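Long-range contacts in glucuronoarabinoxylan endo-1,4-beta-xylanase (PDB 4FMV), which probably cleaves xylan chains internally as a family 30 glycoside hydrolase, this chain being the catalytic part, a (beta/alpha)8 barrel with a beta-rich side domain: residues A[5-10]-A[299-304]; A[337-342]-A[369-374]; A[346-351]-A[363-368]. All coordinates share one frame; numbering follows the deposited sequence.

Contact 1: residues A[5-10]-A[299-304]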
# COMPACT_ATOMS: atom_id res chain seq x y z
N VAL A 5 20.46 9.40 16.34
CA VAL A 5 19.05 9.47 16.02
C VAL A 5 18.27 9.68 17.31
O VAL A 5 18.49 8.97 18.30
CB VAL A 5 18.56 8.17 15.35
CG1 VAL A 5 17.03 8.11 15.36
CG2 VAL A 5 19.08 8.08 13.94
N THR A 6 17.40 10.68 17.31
CA THR A 6 16.48 10.90 18.43
C THR A 6 15.11 10.36 18.05
O THR A 6 14.51 10.81 17.07
CB THR A 6 16.36 12.39 18.76
OG1 THR A 6 17.66 12.94 19.01
CG2 THR A 6 15.48 12.61 19.98
N VAL A 7 14.62 9.37 18.79
CA VAL A 7 13.27 8.86 18.55
C VAL A 7 12.35 9.44 19.62
O VAL A 7 12.51 9.15 20.81
CB VAL A 7 13.23 7.31 18.56
CG1 VAL A 7 11.81 6.81 18.29
CG2 VAL A 7 14.17 6.76 17.51
N ASN A 8 11.41 10.29 19.21
CA ASN A 8 10.56 10.90 20.22
C ASN A 8 9.24 10.17 20.21
O ASN A 8 8.39 10.39 19.36
CB ASN A 8 10.33 12.39 19.91
CG ASN A 8 9.40 13.07 20.92
OD1 ASN A 8 9.10 12.51 21.97
ND2 ASN A 8 8.96 14.28 20.59
N LEU A 9 9.06 9.35 21.24
CA LEU A 9 7.93 8.44 21.32
C LEU A 9 6.66 9.21 21.64
O LEU A 9 5.56 8.69 21.54
CB LEU A 9 8.19 7.40 22.41
CG LEU A 9 9.37 6.48 22.13
CD1 LEU A 9 9.74 5.65 23.36
CD2 LEU A 9 9.06 5.58 20.93
N GLY A 10 6.85 10.47 22.04
CA GLY A 10 5.75 11.30 22.48
C GLY A 10 5.23 12.17 21.35
O GLY A 10 4.22 12.87 21.52
N LYS A 299 1.33 4.13 15.20
CA LYS A 299 1.52 5.44 14.62
C LYS A 299 2.99 5.66 14.31
O LYS A 299 3.86 5.21 15.05
CB LYS A 299 1.01 6.51 15.59
CG LYS A 299 -0.49 6.46 15.78
CD LYS A 299 -0.95 7.45 16.81
CE LYS A 299 -2.47 7.40 16.94
NZ LYS A 299 -2.94 8.42 17.92
N ARG A 300 3.30 6.36 13.23
CA ARG A 300 4.66 6.81 13.07
C ARG A 300 4.93 7.86 14.14
O ARG A 300 4.03 8.59 14.57
CB ARG A 300 4.88 7.37 11.67
CG ARG A 300 6.31 7.77 11.43
CD ARG A 300 6.53 8.18 10.00
NE ARG A 300 6.03 9.53 9.73
CZ ARG A 300 6.77 10.62 9.82
NH1 ARG A 300 8.04 10.53 10.21
NH2 ARG A 300 6.25 11.81 9.55
N VAL A 301 6.17 7.92 14.60
CA VAL A 301 6.58 8.97 15.53
C VAL A 301 7.83 9.65 14.98
O VAL A 301 8.50 9.12 14.09
CB VAL A 301 6.87 8.42 16.93
CG1 VAL A 301 5.62 7.75 17.50
CG2 VAL A 301 8.03 7.43 16.88
N ASP A 302 8.14 10.84 15.51
CA ASP A 302 9.30 11.61 15.08
C ASP A 302 10.60 10.90 15.36
O ASP A 302 10.84 10.48 16.48
CB ASP A 302 9.35 12.96 15.78
CG ASP A 302 8.61 14.02 15.03
OD1 ASP A 302 8.70 14.02 13.78
OD2 ASP A 302 7.93 14.85 15.68
N ALA A 303 11.44 10.79 14.34
CA ALA A 303 12.78 10.25 14.50
C ALA A 303 13.72 10.95 13.53
O ALA A 303 13.32 11.29 12.40
CB ALA A 303 12.79 8.74 14.25
N THR A 304 14.96 11.18 13.95
CA THR A 304 15.90 11.83 13.05
C THR A 304 15.97 10.97 11.79
O THR A 304 16.41 9.82 11.85
CB THR A 304 17.27 11.86 13.73
OG1 THR A 304 17.11 12.39 15.05
CG2 THR A 304 18.28 12.70 12.95

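Contact 2: residues A[337-342]-A[369-374]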
# COMPACT_ATOMS: atom_id res chain seq x y z
N LYS A 337 23.86 5.31 16.59
CA LYS A 337 23.34 5.45 17.95
C LYS A 337 21.91 5.97 17.91
O LYS A 337 21.59 6.89 17.13
CB LYS A 337 24.22 6.41 18.75
CG LYS A 337 23.72 6.65 20.17
CD LYS A 337 24.56 7.70 20.86
CE LYS A 337 24.20 7.83 22.34
NZ LYS A 337 24.77 6.70 23.11
N PHE A 338 21.06 5.37 18.73
CA PHE A 338 19.67 5.77 18.81
C PHE A 338 19.33 6.19 20.24
O PHE A 338 19.75 5.54 21.19
CB PHE A 338 18.76 4.60 18.42
CG PHE A 338 19.01 4.06 17.04
CD1 PHE A 338 18.31 4.56 15.95
CD2 PHE A 338 19.90 3.01 16.83
CE1 PHE A 338 18.51 4.04 14.68
CE2 PHE A 338 20.11 2.49 15.56
CZ PHE A 338 19.41 3.01 14.48
N ASN A 339 18.56 7.27 20.38
CA ASN A 339 18.12 7.77 21.69
C ASN A 339 16.60 7.90 21.76
O ASN A 339 16.00 8.63 20.97
CB ASN A 339 18.71 9.16 21.97
CG ASN A 339 20.20 9.20 21.83
OD1 ASN A 339 20.91 8.22 22.10
ND2 ASN A 339 20.71 10.36 21.43
N PHE A 340 15.99 7.24 22.74
CA PHE A 340 14.56 7.40 22.99
C PHE A 340 14.31 8.61 23.88
O PHE A 340 15.01 8.82 24.89
CB PHE A 340 14.00 6.16 23.67
CG PHE A 340 14.08 4.91 22.83
CD1 PHE A 340 13.19 4.71 21.77
CD2 PHE A 340 15.01 3.92 23.12
CE1 PHE A 340 13.25 3.55 21.01
CE2 PHE A 340 15.07 2.76 22.37
CZ PHE A 340 14.19 2.57 21.31
N GLN A 341 13.31 9.41 23.50
CA GLN A 341 12.84 10.43 24.41
C GLN A 341 11.32 10.34 24.59
O GLN A 341 10.60 9.82 23.72
CB GLN A 341 13.35 11.83 24.02
CG GLN A 341 12.64 12.52 22.88
CD GLN A 341 13.36 13.80 22.45
OE1 GLN A 341 14.44 14.12 22.95
NE2 GLN A 341 12.75 14.53 21.52
N ASN A 342 10.86 10.79 25.75
CA ASN A 342 9.46 10.65 26.10
C ASN A 342 9.01 9.20 26.16
O ASN A 342 7.87 8.88 25.82
CB ASN A 342 8.58 11.45 25.15
CG ASN A 342 8.75 12.93 25.35
OD1 ASN A 342 8.87 13.40 26.48
ND2 ASN A 342 8.78 13.68 24.25
N ASN A 369 19.99 3.84 29.62
CA ASN A 369 19.70 5.27 29.72
C ASN A 369 18.95 5.79 28.49
O ASN A 369 19.21 6.89 28.01
CB ASN A 369 21.00 6.05 29.92
CG ASN A 369 20.79 7.34 30.70
OD1 ASN A 369 20.12 7.36 31.74
ND2 ASN A 369 21.38 8.43 30.21
N GLY A 370 18.03 4.98 27.98
CA GLY A 370 17.25 5.38 26.82
C GLY A 370 18.02 5.31 25.51
O GLY A 370 17.54 5.81 24.49
N SER A 371 19.19 4.69 25.52
CA SER A 371 20.07 4.67 24.34
C SER A 371 20.59 3.29 23.96
O SER A 371 20.88 2.46 24.83
CB SER A 371 21.26 5.60 24.58
OG SER A 371 21.97 5.80 23.37
N PHE A 372 20.72 3.03 22.66
CA PHE A 372 21.44 1.83 22.20
C PHE A 372 22.15 2.10 20.89
O PHE A 372 21.68 2.90 20.08
CB PHE A 372 20.50 0.62 22.07
CG PHE A 372 19.64 0.65 20.83
CD1 PHE A 372 18.41 1.29 20.85
CD2 PHE A 372 20.06 0.03 19.66
CE1 PHE A 372 17.62 1.31 19.72
CE2 PHE A 372 19.27 0.06 18.52
CZ PHE A 372 18.04 0.70 18.55
N THR A 373 23.27 1.43 20.67
CA THR A 373 24.02 1.56 19.43
C THR A 373 24.02 0.24 18.65
O THR A 373 24.13 -0.85 19.23
CB THR A 373 25.46 2.05 19.66
OG1 THR A 373 25.44 3.30 20.37
CG2 THR A 373 26.21 2.24 18.33
N ALA A 374 23.89 0.33 17.34
CA ALA A 374 23.83 -0.86 16.51
C ALA A 374 24.73 -0.71 15.29
O ALA A 374 25.00 0.41 14.85
CB ALA A 374 22.38 -1.13 16.08

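Contact 3: residues A[346-351]-A[363-368]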
# COMPACT_ATOMS: atom_id res chain seq x y z
N SER A 346 13.41 -1.58 27.39
CA SER A 346 14.35 -2.32 28.23
C SER A 346 15.47 -2.86 27.35
O SER A 346 16.64 -2.89 27.74
CB SER A 346 13.62 -3.46 28.93
OG SER A 346 12.35 -3.68 28.32
N SER A 347 15.08 -3.27 26.14
CA SER A 347 16.01 -3.79 25.15
C SER A 347 15.29 -3.90 23.81
O SER A 347 14.09 -3.60 23.71
CB SER A 347 16.49 -5.18 25.57
OG SER A 347 15.37 -6.05 25.66
N VAL A 348 16.01 -4.32 22.78
CA VAL A 348 15.39 -4.53 21.47
C VAL A 348 15.99 -5.76 20.78
O VAL A 348 17.10 -6.17 21.10
CB VAL A 348 15.58 -3.30 20.53
CG1 VAL A 348 15.14 -1.98 21.21
CG2 VAL A 348 17.03 -3.22 20.07
N VAL A 349 15.24 -6.32 19.83
CA VAL A 349 15.74 -7.38 19.00
C VAL A 349 15.71 -6.82 17.59
O VAL A 349 15.04 -5.83 17.33
CB VAL A 349 14.88 -8.67 19.12
CG1 VAL A 349 14.78 -9.09 20.58
CG2 VAL A 349 13.48 -8.48 18.50
N SER A 350 16.49 -7.40 16.69
CA SER A 350 16.61 -6.86 15.35
C SER A 350 16.37 -7.94 14.32
O SER A 350 16.50 -9.13 14.59
CB SER A 350 17.99 -6.27 15.15
OG SER A 350 18.97 -7.28 15.14
N TYR A 351 16.02 -7.51 13.12
CA TYR A 351 15.77 -8.41 12.02
C TYR A 351 16.34 -7.70 10.82
O TYR A 351 16.08 -6.50 10.64
CB TYR A 351 14.26 -8.62 11.82
CG TYR A 351 13.58 -9.23 13.02
CD1 TYR A 351 13.51 -10.61 13.18
CD2 TYR A 351 13.01 -8.43 14.01
CE1 TYR A 351 12.90 -11.18 14.28
CE2 TYR A 351 12.39 -8.99 15.11
CZ TYR A 351 12.35 -10.37 15.24
OH TYR A 351 11.72 -10.94 16.32
N ALA A 363 21.06 -9.19 16.31
CA ALA A 363 21.64 -9.14 17.64
C ALA A 363 20.64 -8.55 18.63
O ALA A 363 20.08 -7.48 18.36
CB ALA A 363 22.92 -8.30 17.63
N ASN A 364 20.39 -9.23 19.74
CA ASN A 364 19.66 -8.62 20.85
C ASN A 364 20.51 -7.53 21.48
O ASN A 364 21.67 -7.77 21.80
CB ASN A 364 19.29 -9.65 21.91
CG ASN A 364 18.44 -10.77 21.36
OD1 ASN A 364 17.71 -10.58 20.39
ND2 ASN A 364 18.52 -11.94 21.98
N ILE A 365 19.94 -6.34 21.67
CA ILE A 365 20.71 -5.19 22.13
C ILE A 365 20.11 -4.57 23.39
O ILE A 365 18.92 -4.26 23.43
CB ILE A 365 20.84 -4.10 21.03
CG1 ILE A 365 21.16 -4.73 19.67
CG2 ILE A 365 21.90 -3.05 21.40
CD1 ILE A 365 21.16 -3.72 18.52
N ALA A 366 20.95 -4.39 24.42
CA ALA A 366 20.50 -3.73 25.65
C ALA A 366 20.28 -2.24 25.42
O ALA A 366 21.07 -1.59 24.74
CB ALA A 366 21.52 -3.95 26.76
N VAL A 367 19.20 -1.71 25.98
CA VAL A 367 18.99 -0.27 25.98
C VAL A 367 19.34 0.34 27.34
O VAL A 367 18.74 0.02 28.37
CB VAL A 367 17.55 0.11 25.54
CG1 VAL A 367 17.27 1.58 25.79
CG2 VAL A 367 17.35 -0.21 24.07
N THR A 368 20.35 1.20 27.34
CA THR A 368 20.84 1.83 28.55
C THR A 368 20.58 3.34 28.54
O THR A 368 20.88 4.03 27.57
CB THR A 368 22.33 1.56 28.70
OG1 THR A 368 22.53 0.15 28.81
CG2 THR A 368 22.89 2.27 29.92

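Contact 1: residues A[5-10]-A[299-304]
Val7 faces Ala303 as an antiparallel, non-hydrogen-bonded pair where strands 5-8 and 299-303 approach to 4.8 Å between axes, their directions 144° apart. Next to this pair, Asn8 N donates to Asp302 O over 2.8 Å. At the other end a side chain replaces the backbone acceptor: Thr6 N binds Thr304 OG1 at 2.8 Å, almost straight at 174°. The first torsion of Thr304 (chi1 -50°) keeps OG1 beside its own backbone N; Thr304 N itself makes a longer bond of 3.2 Å to Thr6 O, tilted out of the carbonyl plane. Thr6 O is approached a second time by Ala303 CA, a CA-H...O contact of 3.1 Å. Thr304 CB meanwhile rests against Val5 CA. The pairing joins the N-terminal strand to the chain just after the last barrel helix, as expected for the family 30 architecture, in which a (beta/alpha)8 barrel carries a beta side domain built from both chain ends. On the apolar face the two methyls of Val7 divide their work: CG1 meets Val301 CG2 at 4.1 Å, the two side chains crossing obliquely, while CG2 meets Ala303 CB, also at 4.1 Å. Ala315 of strand 311-318 packs against both Val7 and Ala303. Val301 also sets its CB against Asn8 O. The other face carries Asn8 and Asp302, partly exposed, with their CB atoms close. Asn8 OD1 accepts Gly10 N at 3.0 Å from above the amide plane, an Asx turn at the corner where the chain leaves the strand, and takes a further bond from Asn342 ND2. Asp302 OD2 is hydrogen-bonded to Ser11 OG, just past that corner.

Contact 2: residues A[337-342]-A[369-374]
Lys337 pairs with Thr373, its CB and CG lying against Thr373 OG1. Its chain runs extended as far as CE and then bends (chi4 77°), which brings NZ to donate a hydrogen bond of 3.0 Å to Ser371 OG. Phe338 follows in a hydrogen-bonded antiparallel pair with Phe372: Phe338 N reaches Phe372 O at 2.9 Å, and Phe372 N reaches Phe338 O at 3.1 Å. Their rings are nearly parallel, planes at 21°, but slid apart with centroids 4.9 Å from each other. The Phe338 CB sits over the Phe372 face as a CH-pi contact, and Phe338 CD2 lies over that same ring, 3.4 Å from CZ of Phe372. Asn339 turns to the polar side with Lys337; its OD1 is 2.9 Å from Ser371 OG, and its ND2 binds Asp4. Phe340 N makes a bond of 2.7 Å to Gly370 O, at the residue that leads into strand 371-376. The Phe340 ring sends CE2 to the edge of Phe372, 4.0 Å from CE1 of Phe372. Phe384 meets the rings of Phe338 and Phe372 from outside the pair. Alternation thus gives this antiparallel pair of the side domain two unlike faces: phenylalanines turned into the interior, and a polar row in which Ser371 OG accepts from Lys337 NZ while its single proton, with both Asn339 OD1 and Phe338 O within reach, cannot fully serve the two at once.

Contact 3: residues A[346-351]-A[363-368]
Val348 and Ile365 form an antiparallel hydrogen-bonded pair, with Ile365 N to Val348 O at 2.9 Å, nearly straight at 175°, and Val348 N to Ile365 O at 3.0 Å. Their side chains share one face, where Val348 CG2 touches Ile365 CB at 4.0 Å. The other methyl of Val348, CG1, serves a different neighbour: it meets Val367 CG2 at 4.0 Å, the two side chains crossing at about a right angle. Val367 N in turn makes a weak bond of 3.3 Å to Ser346 O, which carries the pairing one step past the end of the regular strand. On the opposite face Ser347 CB packs on Ile365 O, while Val349 and Asn364 lie side by side, pointing the same way, with Asn364 OD1 3.3 Å from Val349 CG1. The two strands, 347-353 and 360-366, are the arms of a beta hairpin in the side domain of this family 30 enzyme, and the Val348, Ile365 and Val367 side chains lie on the face turned to Phe372 and Phe384. Toward the hairpin's turn, Ser350 OG, placed between its own backbone N and carbonyl carbon (chi1 68°), gives a weak bond of 3.4 Å to Ala363 O. Beyond the pair, Phe384 of strand 380-387 touches the side chains of Val348, Ser350 and Ile365, and Val349 is hydrogen-bonded through its backbone to Val385 of the same strand. Further out, Tyr351 stacks on Phe293, and its carbonyl O accepts from Gln289 NE2 of helix 282-291, so this arm of the hairpin also borders the barrel.

From the N terminus, contact 1 closes the longest loop: the 288 residues between its segments include the (beta/alpha)8 barrel, and strand 299-303 brings the chain back beside strand 5-8. Contact 2 opens only afterwards, closing 26 residues, and contact 3 falls wholly within that span, closing 11 as a hairpin. No loops cross. Contact 1 ties the barrel's ends into the side domain; contacts 2 and 3 lie within it. Strand 5-8 also runs parallel to strand 334-341, which joins contacts 1 and 2 through Val7 N to Asn339 O. Contacts 2 and 3 meet at Phe372, whose CD1 packs on Val367 CG2. Contacts 1 and 3 do not touch, their nearest atoms being about 9 Å apart.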